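Local structure of TetR family transcriptional regulator (Rhodococcus erythropolis, 4ZA6) at residues A[84-89]-A[156-161]. The protein probably acts as a DNA-binding repressor of the TetR family, controlling transcription of the quorum-sensing signal lactonase gene qsdA. Residues are numbered along the deposited sequence; the frame is centred on the assembly and turned at random.
Sequences RVMRSV and VHLYAP
L158 drives its forked end against M86 and V89, joining helix 74-90 to the last turn of helix 143-158 in the all-helical C-terminal domain of a TetR-family regulator. The example illustrates how one branched residue can serve two neighbours a helical turn apart. One methyl, CD1, meets the M86 backbone, lying 3.4 Å from M86 O, and also approaches M86 CB at 3.9 Å. The other, CD2, reaches V89 CG1 at 3.8 Å and lies 4.1 Å from M86 CG. With CG of L158 anti to its own amide nitrogen (chi1 176°), the branch point is carried out across the contact, and from it the two methyls diverge. Y159, the first residue to depart from helical geometry, is a second direct partner of V89: V89 CG1 comes in obliquely at the outer end of the ring, 3.6 Å from Y159 OH. The same ring lies with one face under L158 CG, which sits over its centre, 3.9 Å above the plane. Shortened to an alanine here, L158 would lose both methyls, which would probably open a gap against M86 CB and leave V89 CG1 resting on Y159 alone of the two residues.

Further out, M86 bends at chi3 (-82°) and packs on A173 and L174 of helix 170-181, while F106 of helix 103-111 meets the tyrosine ring edge-to-face. A bound methylpentanediol, probably from the crystallisation liquor, lies near Y159 and may mark a pocket. Next to L158 in sequence, H157 ND1 and E169 OE2 form a hydrogen bond.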
loop_
_atom_site.group_PDB
_atom_site.type_symbol
_atom_site.label_atom_id
_atom_site.label_comp_id
_atom_site.label_asym_id
_atom_site.label_seq_id
_atom_site.Cartn_x
_atom_site.Cartn_y
_atom_site.Cartn_z
ATOM N N ARG A 84 0.749 12.499 -0.198
ATOM C CA ARG A 84 0.040 12.219 -1.451
ATOM C C ARG A 84 -0.530 10.805 -1.471
ATOM O O ARG A 84 -1.713 10.629 -1.809
ATOM C CB ARG A 84 0.962 12.422 -2.657
ATOM C CG ARG A 84 1.139 13.874 -3.051
ATOM C CD ARG A 84 2.160 14.027 -4.161
ATOM N NE ARG A 84 2.390 15.441 -4.451
ATOM C CZ ARG A 84 1.688 16.143 -5.328
ATOM N NH1 ARG A 84 0.706 15.569 -6.014
ATOM N NH2 ARG A 84 1.955 17.426 -5.523
ATOM N N VAL A 85 0.314 9.792 -1.145
ATOM C CA VAL A 85 -0.088 8.387 -1.113
ATOM C C VAL A 85 -1.243 8.223 -0.089
ATOM O O VAL A 85 -2.285 7.684 -0.432
ATOM C CB VAL A 85 1.111 7.440 -0.795
ATOM C CG1 VAL A 85 0.628 6.018 -0.484
ATOM C CG2 VAL A 85 2.104 7.405 -1.945
ATOM N N MET A 86 -1.072 8.729 1.141
ATOM C CA MET A 86 -2.098 8.581 2.182
ATOM C C MET A 86 -3.442 9.216 1.843
ATOM O O MET A 86 -4.484 8.608 2.093
ATOM C CB MET A 86 -1.585 9.038 3.540
ATOM C CG MET A 86 -0.522 8.127 4.077
ATOM S SD MET A 86 -0.134 8.488 5.796
ATOM C CE MET A 86 1.017 9.873 5.606
ATOM N N ARG A 87 -3.419 10.417 1.257
ATOM C CA ARG A 87 -4.638 11.110 0.859
ATOM C C ARG A 87 -5.298 10.443 -0.331
ATOM O O ARG A 87 -6.524 10.436 -0.403
ATOM C CB ARG A 87 -4.377 12.604 0.632
ATOM C CG ARG A 87 -4.112 13.320 1.941
ATOM C CD ARG A 87 -3.986 14.824 1.793
ATOM N NE ARG A 87 -2.581 15.209 1.700
ATOM C CZ ARG A 87 -1.867 15.730 2.694
ATOM N NH1 ARG A 87 -2.434 16.001 3.860
ATOM N NH2 ARG A 87 -0.589 16.018 2.515
ATOM N N SER A 88 -4.494 9.811 -1.230
ATOM C CA SER A 88 -5.030 9.082 -2.386
ATOM C C SER A 88 -5.744 7.810 -1.906
ATOM O O SER A 88 -6.834 7.493 -2.370
ATOM C CB SER A 88 -3.918 8.737 -3.371
ATOM O OG SER A 88 -4.456 8.009 -4.462
ATOM N N VAL A 89 -5.153 7.123 -0.946
ATOM C CA VAL A 89 -5.726 5.920 -0.334
ATOM C C VAL A 89 -7.020 6.292 0.429
ATOM O O VAL A 89 -8.030 5.617 0.265
ATOM C CB VAL A 89 -4.708 5.203 0.564
ATOM C CG1 VAL A 89 -5.373 4.093 1.395
ATOM C CG2 VAL A 89 -3.559 4.641 -0.262
ATOM N N VAL A 156 -1.082 2.133 10.661
ATOM C CA VAL A 156 -2.130 2.100 11.701
ATOM C C VAL A 156 -2.862 3.441 11.816
ATOM O O VAL A 156 -4.003 3.479 12.276
ATOM C CB VAL A 156 -1.666 1.539 13.083
ATOM C CG1 VAL A 156 -1.395 0.033 12.992
ATOM C CG2 VAL A 156 -0.436 2.283 13.600
ATOM N N HIS A 157 -2.188 4.547 11.409
ATOM C CA HIS A 157 -2.768 5.890 11.443
ATOM C C HIS A 157 -3.597 6.105 10.208
ATOM O O HIS A 157 -4.721 6.614 10.315
ATOM C CB HIS A 157 -1.691 6.975 11.609
ATOM C CG HIS A 157 -1.087 6.972 12.972
ATOM N ND1 HIS A 157 -1.794 7.405 14.068
ATOM C CD2 HIS A 157 0.119 6.527 13.381
ATOM C CE1 HIS A 157 -0.993 7.239 15.103
ATOM N NE2 HIS A 157 0.174 6.736 14.737
ATOM N N LEU A 158 -3.069 5.715 9.029
ATOM C CA LEU A 158 -3.847 5.825 7.792
ATOM C C LEU A 158 -5.184 5.104 7.930
ATOM O O LEU A 158 -6.225 5.640 7.535
ATOM C CB LEU A 158 -3.047 5.275 6.610
ATOM C CG LEU A 158 -3.744 5.228 5.252
ATOM C CD1 LEU A 158 -4.353 6.592 4.861
ATOM C CD2 LEU A 158 -2.804 4.700 4.188
ATOM N N TYR A 159 -5.161 3.901 8.509
ATOM C CA TYR A 159 -6.347 3.068 8.658
ATOM C C TYR A 159 -6.981 3.119 10.040
ATOM O O TYR A 159 -7.724 2.196 10.371
ATOM C CB TYR A 159 -6.021 1.610 8.239
ATOM C CG TYR A 159 -5.425 1.498 6.855
ATOM C CD1 TYR A 159 -6.169 1.830 5.727
ATOM C CD2 TYR A 159 -4.111 1.077 6.670
ATOM C CE1 TYR A 159 -5.611 1.779 4.454
ATOM C CE2 TYR A 159 -3.540 1.029 5.400
ATOM C CZ TYR A 159 -4.301 1.358 4.295
ATOM O OH TYR A 159 -3.751 1.304 3.041
ATOM N N ALA A 160 -6.734 4.204 10.824
ATOM C CA ALA A 160 -7.274 4.422 12.176
ATOM C C ALA A 160 -8.801 4.202 12.306
ATOM O O ALA A 160 -9.188 3.608 13.311
ATOM C CB ALA A 160 -6.879 5.787 12.704
ATOM N N PRO A 161 -9.683 4.555 11.314
ATOM C CA PRO A 161 -11.116 4.254 11.477
ATOM C C PRO A 161 -11.456 2.767 11.582
ATOM O O PRO A 161 -12.429 2.428 12.249
ATOM C CB PRO A 161 -11.768 4.909 10.268
ATOM C CG PRO A 161 -10.775 5.894 9.770
ATOM C CD PRO A 161 -9.456 5.267 10.037
#